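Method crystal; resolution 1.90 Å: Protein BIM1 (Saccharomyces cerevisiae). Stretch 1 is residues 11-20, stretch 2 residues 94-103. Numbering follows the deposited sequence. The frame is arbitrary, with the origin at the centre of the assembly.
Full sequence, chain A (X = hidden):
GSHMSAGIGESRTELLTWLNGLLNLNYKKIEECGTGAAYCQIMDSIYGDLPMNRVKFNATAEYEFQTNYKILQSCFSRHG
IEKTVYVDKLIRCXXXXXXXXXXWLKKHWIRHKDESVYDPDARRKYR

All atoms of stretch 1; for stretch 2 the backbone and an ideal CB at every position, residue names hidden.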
# COMPACT_ATOMS: atom_id res chain seq x y z
N SER A 11 -4.56 -16.56 1.56
CA SER A 11 -4.25 -16.78 0.12
C SER A 11 -4.41 -15.48 -0.67
O SER A 11 -4.94 -14.50 -0.15
CB SER A 11 -5.18 -17.84 -0.48
OG SER A 11 -6.51 -17.37 -0.55
N ARG A 12 -3.95 -15.49 -1.92
CA ARG A 12 -4.04 -14.32 -2.77
C ARG A 12 -5.48 -13.83 -2.93
O ARG A 12 -5.74 -12.63 -2.91
CB ARG A 12 -3.45 -14.63 -4.15
CG ARG A 12 -4.08 -15.83 -4.84
CD ARG A 12 -3.03 -16.90 -5.10
NE ARG A 12 -2.35 -17.29 -3.87
CZ ARG A 12 -1.32 -18.12 -3.82
NH1 ARG A 12 -0.85 -18.67 -4.94
NH2 ARG A 12 -0.75 -18.41 -2.66
N THR A 13 -6.41 -14.78 -3.07
CA THR A 13 -7.81 -14.43 -3.24
C THR A 13 -8.41 -13.79 -1.99
O THR A 13 -9.18 -12.84 -2.08
CB THR A 13 -8.64 -15.68 -3.60
OG1 THR A 13 -8.09 -16.29 -4.77
CG2 THR A 13 -10.09 -15.29 -3.88
N GLU A 14 -8.03 -14.32 -0.82
CA GLU A 14 -8.52 -13.79 0.45
C GLU A 14 -7.95 -12.40 0.70
O GLU A 14 -8.66 -11.50 1.15
CB GLU A 14 -8.10 -14.72 1.60
CG GLU A 14 -8.34 -16.19 1.33
CD GLU A 14 -7.88 -17.07 2.48
OE1 GLU A 14 -8.57 -17.11 3.52
OE2 GLU A 14 -6.82 -17.71 2.35
N LEU A 15 -6.66 -12.22 0.41
CA LEU A 15 -6.02 -10.93 0.61
C LEU A 15 -6.56 -9.88 -0.35
O LEU A 15 -6.87 -8.77 0.07
CB LEU A 15 -4.50 -11.04 0.40
CG LEU A 15 -3.65 -11.56 1.56
CD1 LEU A 15 -2.19 -11.54 1.14
CD2 LEU A 15 -3.87 -10.69 2.80
N LEU A 16 -6.65 -10.23 -1.63
CA LEU A 16 -7.15 -9.29 -2.62
C LEU A 16 -8.56 -8.82 -2.27
O LEU A 16 -8.86 -7.63 -2.37
CB LEU A 16 -7.13 -9.90 -4.02
CG LEU A 16 -5.77 -9.86 -4.73
CD1 LEU A 16 -5.88 -10.47 -6.11
CD2 LEU A 16 -5.29 -8.41 -4.83
N THR A 17 -9.41 -9.74 -1.86
CA THR A 17 -10.77 -9.39 -1.50
C THR A 17 -10.75 -8.41 -0.33
O THR A 17 -11.49 -7.42 -0.32
CB THR A 17 -11.59 -10.64 -1.14
OG1 THR A 17 -11.78 -11.44 -2.32
CG2 THR A 17 -12.95 -10.26 -0.56
N TRP A 18 -9.88 -8.67 0.64
CA TRP A 18 -9.75 -7.79 1.81
C TRP A 18 -9.29 -6.41 1.37
O TRP A 18 -9.89 -5.41 1.76
CB TRP A 18 -8.72 -8.36 2.79
CG TRP A 18 -8.33 -7.38 3.88
CD1 TRP A 18 -9.08 -7.03 4.97
CD2 TRP A 18 -7.11 -6.63 3.96
NE1 TRP A 18 -8.39 -6.11 5.73
CE2 TRP A 18 -7.19 -5.84 5.13
CE3 TRP A 18 -5.97 -6.54 3.16
CZ2 TRP A 18 -6.15 -4.98 5.53
CZ3 TRP A 18 -4.94 -5.69 3.55
CH2 TRP A 18 -5.05 -4.92 4.73
N LEU A 19 -8.23 -6.36 0.57
CA LEU A 19 -7.68 -5.10 0.09
C LEU A 19 -8.67 -4.29 -0.74
O LEU A 19 -8.80 -3.08 -0.57
CB LEU A 19 -6.42 -5.36 -0.74
CG LEU A 19 -5.69 -4.13 -1.28
CD1 LEU A 19 -5.12 -3.34 -0.12
CD2 LEU A 19 -4.59 -4.56 -2.23
N ASN A 20 -9.36 -4.97 -1.65
CA ASN A 20 -10.32 -4.28 -2.51
C ASN A 20 -11.45 -3.64 -1.71
O ASN A 20 -11.89 -2.55 -2.04
CB ASN A 20 -10.91 -5.24 -3.55
CG ASN A 20 -9.94 -5.52 -4.69
OD1 ASN A 20 -9.06 -4.71 -5.00
ND2 ASN A 20 -10.11 -6.68 -5.34
N UNK A 94 6.48 -8.77 -9.00
CA UNK A 94 6.56 -10.23 -8.91
C UNK A 94 5.55 -10.69 -7.86
O UNK A 94 5.38 -10.04 -6.83
CB UNK A 94 7.97 -10.69 -8.56
N UNK A 95 4.87 -11.80 -8.13
CA UNK A 95 3.84 -12.32 -7.22
C UNK A 95 4.25 -12.61 -5.77
O UNK A 95 3.69 -12.05 -4.83
CB UNK A 95 3.29 -13.62 -7.82
N UNK A 96 5.22 -13.50 -5.60
CA UNK A 96 5.66 -13.90 -4.26
C UNK A 96 6.09 -12.78 -3.32
O UNK A 96 5.66 -12.75 -2.16
CB UNK A 96 6.83 -14.88 -4.40
N UNK A 97 6.93 -11.87 -3.80
CA UNK A 97 7.42 -10.77 -2.98
C UNK A 97 6.29 -9.87 -2.49
O UNK A 97 6.23 -9.49 -1.32
CB UNK A 97 8.44 -9.94 -3.77
N UNK A 98 5.38 -9.53 -3.40
CA UNK A 98 4.25 -8.68 -3.06
C UNK A 98 3.24 -9.40 -2.19
O UNK A 98 2.61 -8.79 -1.33
CB UNK A 98 3.57 -8.17 -4.33
N UNK A 99 3.09 -10.70 -2.40
CA UNK A 99 2.18 -11.48 -1.59
C UNK A 99 2.63 -11.39 -0.14
O UNK A 99 1.84 -11.10 0.76
CB UNK A 99 2.12 -12.93 -2.06
N UNK A 100 3.92 -11.62 0.08
CA UNK A 100 4.50 -11.58 1.42
C UNK A 100 4.41 -10.21 2.08
O UNK A 100 4.13 -10.11 3.27
CB UNK A 100 5.97 -12.01 1.36
N UNK A 101 4.65 -9.15 1.31
CA UNK A 101 4.59 -7.81 1.88
C UNK A 101 3.15 -7.45 2.25
O UNK A 101 2.90 -6.86 3.30
CB UNK A 101 5.16 -6.78 0.90
N UNK A 102 2.20 -7.81 1.39
CA UNK A 102 0.80 -7.53 1.66
C UNK A 102 0.33 -8.30 2.89
O UNK A 102 -0.46 -7.80 3.69
CB UNK A 102 -0.06 -7.88 0.45
N UNK A 103 0.83 -9.53 3.05
CA UNK A 103 0.45 -10.33 4.22
C UNK A 103 0.90 -9.60 5.48
O UNK A 103 0.13 -9.49 6.43
CB UNK A 103 1.06 -11.73 4.16

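Two helices, 12-20 and 95-103, run with their axes 10.9 Å apart at closest approach and their directions 57° apart, and the contact falls on positions 95, 99, 102 and 103 of the second.

Position 94 precedes the helix and lies out of reach of stretch 1; many side chains would serve. It is Lys 94, fully extended.

At 95 the CA-to-CB bond points toward stretch 1, yet no atom of that stretch lies within 5.5 Å of the ideal CB. The site therefore asks for length, and the nearby guanidinium of Arg 12 offers a flat cation to an aromatic ring, an acid or a long apolar chain. The deposited Phe 95 spans the gap: its CZ sits 3.5 Å from Arg 12 CZ, over one face of the guanidinium, while the ring presents its edge.

Position 96 points away and 97 and 98 are out of reach, so stretch 1 sets little there. Gln 96 is followed by Asp 97 and Asn 98, whose ND2 donates to Lys 94 O at 2.8 Å and so ties down the first turn.

Position 99 points sideways, its CA 6.9 Å from that of Arg 12. A branched or flexible apolar chain could turn in toward Leu 15. Leu 99 does this, placing CD1 3.8 Å from Leu 15 CD1, with CD2 4.1 Å from Arg 12 NH2.

Position 100 points away, so stretch 1 does not constrain it; Glu 100 accepts at OE2 from Gln 96 NE2, 3.1 Å away, one turn back. Position 101 is out of reach, leaving stretch 1 no say over Phe 101.

At 102 the bond points toward stretch 1, and the ideal CB is already 4.3 Å from Leu 15 CD1. Leu 15, Trp 18 and Leu 19 offer an apolar surface, suiting a medium-sized aliphatic. Leu 102 has the largest area covered by the other stretch: its CD2 lies 3.9 Å from Leu 15 CB and 4.4 Å from Leu 19 CD2, and its CD1 meets the edge of the indole, 4.2 Å from Trp 18 CZ3.

Position 103 points sideways, with its ideal CB 4.4 Å from Leu 15 CD1. An apolar stem with a polar end fits: glutamine, glutamate or lysine. In Gln 103, CG packs 3.5 Å from Leu 15 CD1, and NE2 donates to a water at 2.9 Å that also accepts from Ser 11 N at 2.6 Å.

Stretch 2, residues 94-103: KFQDNLEFLQ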
# COMPACT_ATOMS: atom_id res chain seq x y z
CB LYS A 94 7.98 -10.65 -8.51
CG LYS A 94 8.21 -12.16 -8.50
CD LYS A 94 9.65 -12.51 -8.14
CE LYS A 94 9.86 -14.01 -8.09
NZ LYS A 94 11.28 -14.38 -7.78
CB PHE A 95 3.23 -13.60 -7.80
CG PHE A 95 2.20 -14.24 -6.91
CD1 PHE A 95 0.91 -13.74 -6.83
CD2 PHE A 95 2.55 -15.34 -6.11
CE1 PHE A 95 -0.02 -14.30 -5.96
CE2 PHE A 95 1.62 -15.91 -5.25
CZ PHE A 95 0.33 -15.39 -5.17
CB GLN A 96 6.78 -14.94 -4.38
CG GLN A 96 7.07 -15.70 -3.10
CD GLN A 96 5.83 -16.36 -2.53
OE1 GLN A 96 4.98 -16.86 -3.27
NE2 GLN A 96 5.71 -16.37 -1.21
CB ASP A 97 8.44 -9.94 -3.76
CG ASP A 97 9.59 -10.78 -4.29
OD1 ASP A 97 10.54 -11.06 -3.53
OD2 ASP A 97 9.54 -11.18 -5.47
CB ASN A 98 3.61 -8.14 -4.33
CG ASN A 98 4.44 -7.04 -4.96
OD1 ASN A 98 4.47 -5.93 -4.44
ND2 ASN A 98 5.12 -7.35 -6.06
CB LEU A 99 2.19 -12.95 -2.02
CG LEU A 99 1.36 -13.87 -1.12
CD1 LEU A 99 -0.12 -13.58 -1.32
CD2 LEU A 99 1.66 -15.32 -1.42
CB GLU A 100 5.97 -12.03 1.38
CG GLU A 100 6.15 -13.51 1.10
CD GLU A 100 7.61 -13.92 0.99
OE1 GLU A 100 8.43 -13.44 1.81
OE2 GLU A 100 7.93 -14.73 0.10
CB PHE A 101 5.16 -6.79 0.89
CG PHE A 101 5.47 -5.45 1.50
CD1 PHE A 101 6.45 -5.34 2.48
CD2 PHE A 101 4.77 -4.31 1.12
CE1 PHE A 101 6.73 -4.10 3.07
CE2 PHE A 101 5.04 -3.08 1.70
CZ PHE A 101 6.02 -2.98 2.69
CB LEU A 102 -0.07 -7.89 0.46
CG LEU A 102 -1.56 -7.55 0.59
CD1 LEU A 102 -1.74 -6.05 0.82
CD2 LEU A 102 -2.30 -7.99 -0.67
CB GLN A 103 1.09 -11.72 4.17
CG GLN A 103 0.63 -12.57 3.00
CD GLN A 103 1.31 -13.93 2.97
OE1 GLN A 103 2.53 -14.03 3.16
NE2 GLN A 103 0.54 -14.98 2.72
O HOH W 1 -2.24 -15.54 2.08
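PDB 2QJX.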